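CdnC (Chryseobacterium gregarium DSM 19109, PDB 7MGV) is an ATP-grasp ligase that installs single and bicyclic omega-ester macrocycles in a multicore, ribosomally made precursor peptide. Local coordinates at residues 148-152 against 312-316; 184-188 against 203-208; 232-236 against 248-253; 238-243 against 286-291. All blocks are in the same frame, centred on the assembly; numbering follows the deposited sequence.

Contact 1. Residues 148-152 against 312-316; sequences KEEQL and FIEIN
Gln151 reaches from helix 148-158 to the backbone of Ile315, on an outermost strand of an antiparallel sheet of the ATP-grasp ligase. The main polar link is the hydrogen bond from Ile315 N to Gln151 OE1, 3.0 Å long and almost straight at the hydrogen (172°). The donor stands about 50° above the carbonyl plane of the amide. Strand 297-304 bonds the neighbouring residues Glu314 and Asn316, whereas Ile315 N is met by a side chain. At the other end of the same amide, Gln151 NE2 donates to the backbone oxygen of Leu145, so the group is held from two ends. Its CG lies anti to the carbonyl carbon (chi1 -68°), and the chain then runs straight out to the strand.

The charged component is slighter: Lys148 NZ bends over to Glu314 OE1 at 3.4 Å, a salt bridge whose hydrogen bond is weak.

Apolar contacts fill in around these. Ile315 CG2 rests 3.7 Å from Gln151 CG and also lies in plane at the rim of the Phe312 ring. Leu152 CD2 comes to the edge of that ring, 4.2 Å from Phe312 CD1, while Phe160 meets the ring from outside the contact.

Here a neutral amide, bonded at both its oxygen and its nitrogen, probably contributes more to this buried helix-strand joint than the weakly bonded ion pair beside it.

Contact 2. Residues 184-188 against 203-208; sequences VVAKM and VFTNVV. With ADP (adenosine-5'-diphosphate), chain F.
Strand 184-187 and segment 203-208 run antiparallel, their end-to-end directions 155° apart, and Val185 faces Val207 as a non-hydrogen-bonded pair. They are neighbours in a five-stranded antiparallel sheet of the ATP-grasp fold that covers ADP. Next along, Ala186 and Asn206 form a hydrogen-bonded pair, with Ala186 N 3.0 Å from Asn206 O. Val208 N gives a shorter bond, 2.7 Å, to Val184 O, and a water accepts from Val184 N and donates to Val208 O, closing the end of the ladder.

Lys187 and Thr205 lie side by side, pointing the same way toward the nucleotide. Lys187 CG sits between the backbone N and the carbonyl carbon (chi1 49°), and from there the extended chain carries NZ to the adenine, 3.0 Å from N7 of ADP. Gln227 OE1 accepts a second bond from the same ammonium. A methionine in place of Lys187 would probably leave both N7 and Gln227 without their shared donor, loosening the hold on that edge of the adenine.

Thr205 serves the alpha-phosphate: its backbone N points almost straight (173°) at O2A of ADP, 3.3 Å away, with OG1 adding a weak bond to that oxygen. Its methyl CG2 turns back against Val185 CB at 3.7 Å. Beyond the ladder, Val203 pairs with a strand of the bound peptide, extending the sheet, and the Met188 side chain crosses that of Val203 at about a right angle, SD lying 3.5 Å from Val203 CG1.

Contact 3. Residues 232-236 against 248-253; sequences KKKEL and FEIDSQ. With ADP (adenosine-5'-diphosphate), chain F.
Leu236 and Glu249 lie side by side and point the same way, Leu236 CD2 resting 3.5 Å from Glu249 CB on one face of the hairpin formed by strands 234-241 and 244-251. On that face Lys234 runs obliquely over two acids with its methylenes rather than its charge: Lys234 CD is 3.2 Å from Glu249 OE1, whereas NZ stays beyond salt-bridge range of both Glu249 and Asp251. Glu249 OE1 is hydrogen-bonded to Thr276.

Lys233 slants across Gln253, placing CE 3.4 Å from Gln253 OE1, and its extended chain continues to a salt bridge with Asp308. With an alanine at Lys233, Asp308 would probably lose its mate, and the Gln253 amide would be freer to turn without the methylenes against it.

On the opposite face, which it shares with Ile250, Glu235 turns to the nucleotide. Glu235 CG is anti to the backbone N (chi1 -171°), and the chain stretches from there to the ribose, OE2 accepting from O2' of ADP at 3.2 Å and more weakly from O3'. Lys232 NZ makes a long salt bridge, 3.7 Å, to Glu235 OE1.

The strands are paired by Glu235 N to Ile250 O and Ile250 N to Glu235 O, each 2.9 Å. Lys233 O takes weak bonds from Ser252 N and Gln253 N where helix 252-258 begins, with Asp251 as its N-cap. Around this, Lys233 and Lys234 form a classic beta bulge opposite Val304 of strand 297-304, and strand 274-276 borders the hairpin beyond Glu249.

Contact 4. Residues 238-243 against 286-291; sequences ITVVGR and ILELLD
Val240 and Leu290 meet tip to tip between strand 234-241 and helix 280-293, Leu290 CD1 coming to 3.7 Å from Val240 CG2. The same CG2 touches Ile286 CG2 at 3.5 Å, so one valine methyl is shared by residues a helical turn apart. Two residues earlier on the strand, Ile238 CD1 meets Ile286 CD1 at 3.9 Å. With branched methyls reaching in from both sides, this is helix-on-sheet packing in which the axes of these short segments of strand and helix approach to 10.1 Å and are inclined by 53°.

At the strand's end the contact changes character. A bend at chi3 (64°) folds the Arg243 chain so that its guanidinium lies with one face over Leu287 CG, NH2 approaching Leu287 CD1 at 3.5 Å. The other methyl, Leu287 CD2, packs 4.0 Å from Gly242 O. The carboxylate of Asp291 lies at the guanidinium edge, but Arg243 NH1 and Asp291 OD1 remain 4.0 Å apart, beyond a salt bridge.

The second shell supplies the firmer polar ties. Arg348 pairs through NE with Asp291 OD1 and also hydrogen-bonds Gly242 O through NH1, thereby tying the hairpin turn to the helix. Gly242 itself has a positive phi, which favours glycine.

Outward from this, strand 297-304 bonds the backbones of Ile238 and Val240 and sets Ile300 beside Val240 and Ile286. Val241 points away from helix 280-293 and packs on helix 332-341, so the sheet lies between two helices, and Leu289 joins helix 280-293 to helix 148-158.

ADP lies between two antiparallel sheets, as expected of an ATP-grasp enzyme, and contacts 2 and 3 reach it from either one: their centres are 19 Å apart and they do not touch, yet the first holds adenine and alpha-phosphate while the second holds the ribose. Contact 1 borders the pocket through Ile313, whose CG2 packs 3.9 Å from Lys187 NZ of contact 2. It also leans on contact 4, since Phe312 CE2 lies 3.6 Å from Leu289 CD2. Contact 4 stands further off, with the Ile238 side chain about 13 Å from ADP, but shares strand 234-241 with contact 3, linking the ribose-binding end to the helix-covered part of the sheet.

Contact 1. Residues 148-152 against 312-316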
# COMPACT_ATOMS: atom_id res chain seq x y z
N LYS A 148 -2.06 9.62 7.29
CA LYS A 148 -1.84 10.51 8.42
C LYS A 148 -3.10 10.65 9.28
O LYS A 148 -3.00 10.86 10.49
CB LYS A 148 -1.37 11.88 7.92
CG LYS A 148 0.04 11.88 7.36
CD LYS A 148 0.31 13.12 6.54
CE LYS A 148 1.80 13.41 6.44
NZ LYS A 148 2.58 12.20 6.05
N GLU A 149 -4.28 10.53 8.66
CA GLU A 149 -5.52 10.58 9.42
C GLU A 149 -5.58 9.45 10.44
O GLU A 149 -5.98 9.67 11.59
CB GLU A 149 -6.72 10.50 8.47
CG GLU A 149 -7.98 11.14 9.01
CD GLU A 149 -9.11 11.17 7.99
OE1 GLU A 149 -10.27 10.92 8.37
OE2 GLU A 149 -8.83 11.45 6.80
N GLU A 150 -5.18 8.24 10.05
CA GLU A 150 -5.16 7.13 11.00
C GLU A 150 -4.11 7.36 12.08
O GLU A 150 -4.32 6.99 13.24
CB GLU A 150 -4.91 5.80 10.29
CG GLU A 150 -5.19 4.61 11.19
CD GLU A 150 -4.59 3.31 10.69
OE1 GLU A 150 -3.60 3.36 9.93
OE2 GLU A 150 -5.10 2.24 11.07
N GLN A 151 -2.97 7.96 11.72
CA GLN A 151 -1.97 8.31 12.73
C GLN A 151 -2.58 9.21 13.80
O GLN A 151 -2.45 8.95 15.00
CB GLN A 151 -0.77 9.00 12.09
CG GLN A 151 0.08 8.13 11.20
CD GLN A 151 1.19 8.91 10.53
OE1 GLN A 151 1.63 9.94 11.03
NE2 GLN A 151 1.64 8.42 9.38
N LEU A 152 -3.27 10.27 13.37
CA LEU A 152 -3.85 11.20 14.33
C LEU A 152 -4.94 10.53 15.16
O LEU A 152 -5.01 10.72 16.38
CB LEU A 152 -4.40 12.43 13.61
CG LEU A 152 -3.32 13.33 12.99
CD1 LEU A 152 -3.94 14.48 12.21
CD2 LEU A 152 -2.37 13.84 14.06
N PHE A 312 1.48 15.43 19.72
CA PHE A 312 1.88 14.54 18.64
C PHE A 312 1.58 15.19 17.30
O PHE A 312 0.51 15.79 17.12
CB PHE A 312 1.14 13.20 18.78
CG PHE A 312 1.40 12.22 17.67
CD1 PHE A 312 0.60 12.22 16.53
CD2 PHE A 312 2.42 11.29 17.77
CE1 PHE A 312 0.83 11.31 15.51
CE2 PHE A 312 2.65 10.38 16.76
CZ PHE A 312 1.85 10.39 15.63
N ILE A 313 2.50 15.08 16.35
CA ILE A 313 2.34 15.66 15.03
C ILE A 313 2.20 14.58 13.96
O ILE A 313 1.23 14.57 13.20
CB ILE A 313 3.52 16.61 14.69
CG1 ILE A 313 3.64 17.68 15.78
CG2 ILE A 313 3.32 17.24 13.33
CD1 ILE A 313 2.37 18.48 16.00
N GLU A 314 3.14 13.64 13.90
CA GLU A 314 3.08 12.53 12.97
C GLU A 314 4.17 11.54 13.32
O GLU A 314 5.10 11.84 14.07
CB GLU A 314 3.22 12.99 11.51
CG GLU A 314 4.62 13.41 11.12
CD GLU A 314 4.76 13.63 9.63
OE1 GLU A 314 4.47 12.69 8.86
OE2 GLU A 314 5.16 14.74 9.22
N ILE A 315 4.05 10.33 12.77
CA ILE A 315 5.06 9.30 12.87
C ILE A 315 5.46 8.89 11.46
O ILE A 315 4.60 8.64 10.61
CB ILE A 315 4.56 8.08 13.68
CG1 ILE A 315 5.53 6.90 13.54
CG2 ILE A 315 3.15 7.68 13.24
CD1 ILE A 315 5.25 5.78 14.51
N ASN A 316 6.76 8.86 11.20
CA ASN A 316 7.30 8.47 9.90
C ASN A 316 7.93 7.10 10.03
O ASN A 316 8.94 6.94 10.74
CB ASN A 316 8.30 9.50 9.39
CG ASN A 316 8.69 9.27 7.93
OD1 ASN A 316 8.21 8.34 7.29
ND2 ASN A 316 9.57 10.12 7.42

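Contact 2. Residues 184-188 against 203-208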
# COMPACT_ATOMS: atom_id res chain seq x y z
N VAL A 184 -4.05 29.09 12.27
CA VAL A 184 -4.11 27.81 11.57
C VAL A 184 -2.97 27.75 10.56
O VAL A 184 -2.76 28.69 9.79
CB VAL A 184 -5.46 27.61 10.86
CG1 VAL A 184 -5.50 26.26 10.16
CG2 VAL A 184 -6.60 27.73 11.86
N VAL A 185 -2.24 26.65 10.58
CA VAL A 185 -1.28 26.32 9.54
C VAL A 185 -1.97 25.37 8.56
O VAL A 185 -2.92 24.65 8.91
CB VAL A 185 0.00 25.69 10.12
CG1 VAL A 185 0.60 26.60 11.18
CG2 VAL A 185 -0.28 24.31 10.68
N ALA A 186 -1.49 25.37 7.32
CA ALA A 186 -2.00 24.49 6.29
C ALA A 186 -0.84 23.71 5.71
O ALA A 186 0.18 24.29 5.32
CB ALA A 186 -2.72 25.28 5.19
N LYS A 187 -0.99 22.39 5.65
CA LYS A 187 0.04 21.53 5.09
C LYS A 187 -0.59 20.51 4.16
O LYS A 187 -1.76 20.15 4.29
CB LYS A 187 0.87 20.84 6.19
CG LYS A 187 0.05 20.16 7.28
CD LYS A 187 0.94 19.76 8.45
CE LYS A 187 0.16 18.98 9.50
NZ LYS A 187 0.90 18.91 10.80
N MET A 188 0.21 20.07 3.19
CA MET A 188 -0.15 18.92 2.38
C MET A 188 0.31 17.64 3.06
O MET A 188 1.26 17.63 3.84
CB MET A 188 0.47 19.02 0.99
CG MET A 188 0.61 20.42 0.43
SD MET A 188 1.68 20.45 -1.03
CE MET A 188 0.72 19.49 -2.19
N VAL A 203 6.70 24.10 -1.44
CA VAL A 203 5.56 24.36 -0.58
C VAL A 203 5.95 24.05 0.85
O VAL A 203 6.47 22.97 1.15
CB VAL A 203 4.35 23.52 -1.02
CG1 VAL A 203 3.39 23.32 0.15
CG2 VAL A 203 3.63 24.18 -2.19
N PHE A 204 5.72 25.01 1.75
CA PHE A 204 6.02 24.85 3.16
C PHE A 204 4.75 24.97 3.97
O PHE A 204 3.78 25.61 3.56
CB PHE A 204 7.03 25.91 3.64
CG PHE A 204 8.40 25.77 3.04
CD1 PHE A 204 9.32 24.88 3.57
CD2 PHE A 204 8.77 26.54 1.95
CE1 PHE A 204 10.58 24.76 3.02
CE2 PHE A 204 10.03 26.42 1.40
CZ PHE A 204 10.93 25.53 1.93
N THR A 205 4.75 24.33 5.14
CA THR A 205 3.69 24.57 6.11
C THR A 205 3.73 26.03 6.54
O THR A 205 4.76 26.52 7.02
CB THR A 205 3.86 23.65 7.32
OG1 THR A 205 3.86 22.28 6.88
CG2 THR A 205 2.73 23.86 8.32
N ASN A 206 2.61 26.73 6.36
CA ASN A 206 2.56 28.15 6.66
C ASN A 206 1.18 28.49 7.21
O ASN A 206 0.20 27.79 6.97
CB ASN A 206 2.87 29.00 5.42
CG ASN A 206 3.46 30.35 5.77
OD1 ASN A 206 3.85 30.59 6.91
ND2 ASN A 206 3.55 31.23 4.78
N VAL A 207 1.12 29.60 7.96
CA VAL A 207 -0.13 30.02 8.56
C VAL A 207 -1.08 30.54 7.49
O VAL A 207 -0.66 31.10 6.47
CB VAL A 207 0.12 31.08 9.65
CG1 VAL A 207 0.86 30.47 10.83
CG2 VAL A 207 0.89 32.26 9.08
N VAL A 208 -2.37 30.35 7.73
CA VAL A 208 -3.41 30.88 6.85
C VAL A 208 -3.72 32.30 7.30
O VAL A 208 -4.30 32.51 8.37
CB VAL A 208 -4.67 30.00 6.88
CG1 VAL A 208 -5.79 30.65 6.08
CG2 VAL A 208 -4.37 28.61 6.35
PB ADP F . 10.60 20.38 6.99
O1B ADP F . 9.76 19.37 7.74
O2B ADP F . 11.12 19.88 5.66
O3B ADP F . 11.62 21.09 7.85
PA ADP F . 7.98 21.19 6.55
O1A ADP F . 7.77 19.82 5.97
O2A ADP F . 7.24 22.39 6.01
O3A ADP F . 9.55 21.53 6.61
O5' ADP F . 7.70 21.10 8.13
C5' ADP F . 6.43 21.41 8.68
C4' ADP F . 6.69 22.26 9.92
O4' ADP F . 5.45 22.78 10.41
C3' ADP F . 7.34 21.46 11.03
O3' ADP F . 8.63 22.00 11.32
C2' ADP F . 6.43 21.63 12.24
O2' ADP F . 7.19 22.08 13.36
C1' ADP F . 5.42 22.69 11.83
N9 ADP F . 4.06 22.27 12.25
C8 ADP F . 3.41 21.17 11.85
N7 ADP F . 2.18 21.09 12.43
C5 ADP F . 2.05 22.16 13.23
C6 ADP F . 1.01 22.70 14.13
N6 ADP F . -0.17 22.04 14.30
N1 ADP F . 1.27 23.85 14.78
C2 ADP F . 2.44 24.51 14.62
N3 ADP F . 3.43 24.09 13.81
C4 ADP F . 3.29 22.94 13.11
O HOH W 1 -4.84 31.25 10.69

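Contact 3. Residues 232-236 against 248-253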
# COMPACT_ATOMS: atom_id res chain seq x y z
N LYS A 232 5.67 26.95 19.56
CA LYS A 232 6.79 26.05 19.84
C LYS A 232 7.58 26.57 21.03
O LYS A 232 8.24 27.61 20.94
CB LYS A 232 7.69 25.92 18.62
CG LYS A 232 7.08 25.17 17.46
CD LYS A 232 8.17 24.62 16.54
CE LYS A 232 7.73 24.66 15.09
NZ LYS A 232 8.84 25.05 14.18
N LYS A 233 7.50 25.85 22.15
CA LYS A 233 8.51 26.00 23.20
C LYS A 233 9.64 25.01 23.00
O LYS A 233 10.81 25.36 23.17
CB LYS A 233 7.89 25.83 24.58
CG LYS A 233 8.91 25.78 25.71
CD LYS A 233 8.30 25.39 27.04
CE LYS A 233 9.35 25.33 28.13
NZ LYS A 233 8.77 25.10 29.48
N LYS A 234 9.31 23.77 22.63
CA LYS A 234 10.30 22.79 22.23
C LYS A 234 9.81 22.05 20.99
O LYS A 234 8.61 21.92 20.76
CB LYS A 234 10.59 21.76 23.34
CG LYS A 234 11.24 22.32 24.59
CD LYS A 234 11.89 21.20 25.39
CE LYS A 234 12.21 21.63 26.81
NZ LYS A 234 10.99 21.62 27.67
N GLU A 235 10.76 21.57 20.19
CA GLU A 235 10.47 20.65 19.10
C GLU A 235 11.18 19.34 19.36
O GLU A 235 12.35 19.33 19.76
CB GLU A 235 10.90 21.23 17.75
CG GLU A 235 10.44 20.42 16.55
CD GLU A 235 10.53 21.19 15.25
OE1 GLU A 235 11.13 22.28 15.25
OE2 GLU A 235 9.99 20.71 14.23
N LEU A 236 10.49 18.22 19.15
CA LEU A 236 10.98 16.91 19.54
C LEU A 236 10.98 15.95 18.35
O LEU A 236 9.99 15.86 17.62
CB LEU A 236 10.14 16.31 20.66
CG LEU A 236 10.04 17.05 22.00
CD1 LEU A 236 9.04 16.35 22.91
CD2 LEU A 236 11.40 17.13 22.66
N PHE A 248 15.27 13.72 20.96
CA PHE A 248 16.09 14.88 20.68
C PHE A 248 15.20 16.11 20.64
O PHE A 248 14.06 16.04 20.17
CB PHE A 248 16.85 14.73 19.36
CG PHE A 248 17.70 13.49 19.29
CD1 PHE A 248 19.03 13.52 19.67
CD2 PHE A 248 17.16 12.29 18.84
CE1 PHE A 248 19.81 12.38 19.60
CE2 PHE A 248 17.94 11.15 18.78
CZ PHE A 248 19.26 11.20 19.16
N GLU A 249 15.73 17.23 21.12
CA GLU A 249 14.94 18.44 21.25
C GLU A 249 15.70 19.64 20.69
O GLU A 249 16.94 19.69 20.71
CB GLU A 249 14.56 18.71 22.71
CG GLU A 249 15.62 19.43 23.53
CD GLU A 249 15.17 19.69 24.96
OE1 GLU A 249 14.26 18.98 25.44
OE2 GLU A 249 15.74 20.60 25.60
N ILE A 250 14.93 20.58 20.17
CA ILE A 250 15.37 21.95 19.92
C ILE A 250 14.55 22.84 20.84
O ILE A 250 13.32 22.92 20.70
CB ILE A 250 15.21 22.37 18.45
CG1 ILE A 250 16.18 21.60 17.56
CG2 ILE A 250 15.43 23.86 18.30
CD1 ILE A 250 16.17 22.06 16.12
N ASP A 251 15.22 23.50 21.78
CA ASP A 251 14.57 24.39 22.73
C ASP A 251 14.53 25.78 22.11
O ASP A 251 15.50 26.54 22.21
CB ASP A 251 15.30 24.39 24.07
CG ASP A 251 14.42 24.81 25.22
OD1 ASP A 251 13.56 25.70 25.03
OD2 ASP A 251 14.58 24.25 26.33
N SER A 252 13.42 26.11 21.46
CA SER A 252 13.28 27.42 20.83
C SER A 252 13.28 28.53 21.87
O SER A 252 13.88 29.59 21.66
CB SER A 252 12.00 27.47 20.00
OG SER A 252 11.75 26.23 19.37
N GLN A 253 12.62 28.29 23.00
CA GLN A 253 12.51 29.31 24.05
C GLN A 253 13.88 29.67 24.61
O GLN A 253 14.25 30.85 24.68
CB GLN A 253 11.59 28.80 25.16
CG GLN A 253 11.37 29.77 26.30
CD GLN A 253 10.60 29.14 27.45
OE1 GLN A 253 11.09 28.22 28.10
NE2 GLN A 253 9.38 29.62 27.68
PB ADP F . 10.60 20.38 6.99
O1B ADP F . 9.76 19.37 7.74
O2B ADP F . 11.12 19.88 5.66
O3B ADP F . 11.62 21.09 7.85
PA ADP F . 7.98 21.19 6.55
O1A ADP F . 7.77 19.82 5.97
O2A ADP F . 7.24 22.39 6.01
O3A ADP F . 9.55 21.53 6.61
O5' ADP F . 7.70 21.10 8.13
C5' ADP F . 6.43 21.41 8.68
C4' ADP F . 6.69 22.26 9.92
O4' ADP F . 5.45 22.78 10.41
C3' ADP F . 7.34 21.46 11.03
O3' ADP F . 8.63 22.00 11.32
C2' ADP F . 6.43 21.63 12.24
O2' ADP F . 7.19 22.08 13.36
C1' ADP F . 5.42 22.69 11.83
N9 ADP F . 4.06 22.27 12.25
C8 ADP F . 3.41 21.17 11.85
N7 ADP F . 2.18 21.09 12.43
C5 ADP F . 2.05 22.16 13.23
C6 ADP F . 1.01 22.70 14.13
N6 ADP F . -0.17 22.04 14.30
N1 ADP F . 1.27 23.85 14.78
C2 ADP F . 2.44 24.51 14.62
N3 ADP F . 3.43 24.09 13.81
C4 ADP F . 3.29 22.94 13.11

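Contact 4. Residues 238-243 against 286-291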
# COMPACT_ATOMS: atom_id res chain seq x y z
N ILE A 238 11.66 11.82 18.03
CA ILE A 238 11.81 10.61 18.83
C ILE A 238 12.00 9.44 17.87
O ILE A 238 11.08 9.09 17.12
CB ILE A 238 10.61 10.38 19.76
CG1 ILE A 238 10.38 11.60 20.65
CG2 ILE A 238 10.83 9.14 20.60
CD1 ILE A 238 9.03 11.64 21.31
N THR A 239 13.18 8.85 17.90
CA THR A 239 13.48 7.64 17.14
C THR A 239 13.29 6.43 18.05
O THR A 239 13.90 6.35 19.11
CB THR A 239 14.90 7.67 16.57
OG1 THR A 239 15.16 8.96 16.01
CG2 THR A 239 15.06 6.61 15.49
N VAL A 240 12.44 5.50 17.62
CA VAL A 240 12.14 4.30 18.39
C VAL A 240 12.62 3.10 17.58
O VAL A 240 12.18 2.91 16.44
CB VAL A 240 10.65 4.18 18.71
CG1 VAL A 240 10.42 3.13 19.79
CG2 VAL A 240 10.10 5.52 19.14
N VAL A 241 13.52 2.32 18.17
CA VAL A 241 14.00 1.07 17.60
C VAL A 241 13.62 -0.03 18.59
O VAL A 241 14.27 -0.19 19.63
CB VAL A 241 15.51 1.09 17.34
CG1 VAL A 241 15.95 -0.19 16.63
CG2 VAL A 241 15.90 2.32 16.53
N GLY A 242 12.58 -0.78 18.27
CA GLY A 242 12.05 -1.75 19.21
C GLY A 242 11.49 -1.07 20.44
O GLY A 242 10.48 -0.36 20.36
N ARG A 243 12.14 -1.27 21.58
CA ARG A 243 11.78 -0.57 22.81
C ARG A 243 12.84 0.45 23.22
O ARG A 243 12.78 0.99 24.33
CB ARG A 243 11.54 -1.57 23.94
CG ARG A 243 10.52 -2.65 23.58
CD ARG A 243 10.00 -3.37 24.82
NE ARG A 243 9.26 -2.48 25.71
CZ ARG A 243 7.98 -2.15 25.55
NH1 ARG A 243 7.29 -2.63 24.53
NH2 ARG A 243 7.39 -1.34 26.42
N ILE A 286 4.41 6.52 23.47
CA ILE A 286 5.16 6.29 22.23
C ILE A 286 5.32 4.79 21.99
O ILE A 286 5.07 4.28 20.88
CB ILE A 286 6.52 7.00 22.29
CG1 ILE A 286 6.35 8.52 22.26
CG2 ILE A 286 7.40 6.54 21.15
CD1 ILE A 286 6.14 9.09 20.88
N LEU A 287 5.76 4.07 23.02
CA LEU A 287 5.89 2.62 22.90
C LEU A 287 4.54 1.97 22.61
O LEU A 287 4.45 1.01 21.83
CB LEU A 287 6.50 2.04 24.17
CG LEU A 287 7.98 2.36 24.40
CD1 LEU A 287 8.40 2.00 25.81
CD2 LEU A 287 8.85 1.65 23.38
N GLU A 288 3.46 2.51 23.19
CA GLU A 288 2.13 1.98 22.91
C GLU A 288 1.71 2.25 21.47
O GLU A 288 1.01 1.44 20.87
CB GLU A 288 1.11 2.57 23.88
CG GLU A 288 -0.27 1.96 23.76
CD GLU A 288 -1.17 2.35 24.92
OE1 GLU A 288 -2.39 2.10 24.83
OE2 GLU A 288 -0.66 2.90 25.91
N LEU A 289 2.11 3.40 20.91
CA LEU A 289 1.82 3.67 19.50
C LEU A 289 2.51 2.65 18.60
O LEU A 289 1.88 2.08 17.69
CB LEU A 289 2.27 5.09 19.15
CG LEU A 289 2.16 5.54 17.69
CD1 LEU A 289 0.70 5.66 17.27
CD2 LEU A 289 2.89 6.86 17.48
N LEU A 290 3.79 2.39 18.86
CA LEU A 290 4.48 1.36 18.09
C LEU A 290 3.87 -0.02 18.32
O LEU A 290 3.88 -0.86 17.41
CB LEU A 290 5.97 1.35 18.42
CG LEU A 290 6.79 2.35 17.60
CD1 LEU A 290 7.00 3.64 18.39
CD2 LEU A 290 8.11 1.76 17.16
N ASP A 291 3.32 -0.27 19.51
CA ASP A 291 2.65 -1.53 19.77
C ASP A 291 1.37 -1.66 18.96
O ASP A 291 1.07 -2.72 18.40
CB ASP A 291 2.34 -1.66 21.26
CG ASP A 291 3.57 -1.97 22.09
OD1 ASP A 291 4.62 -2.31 21.51
OD2 ASP A 291 3.49 -1.87 23.34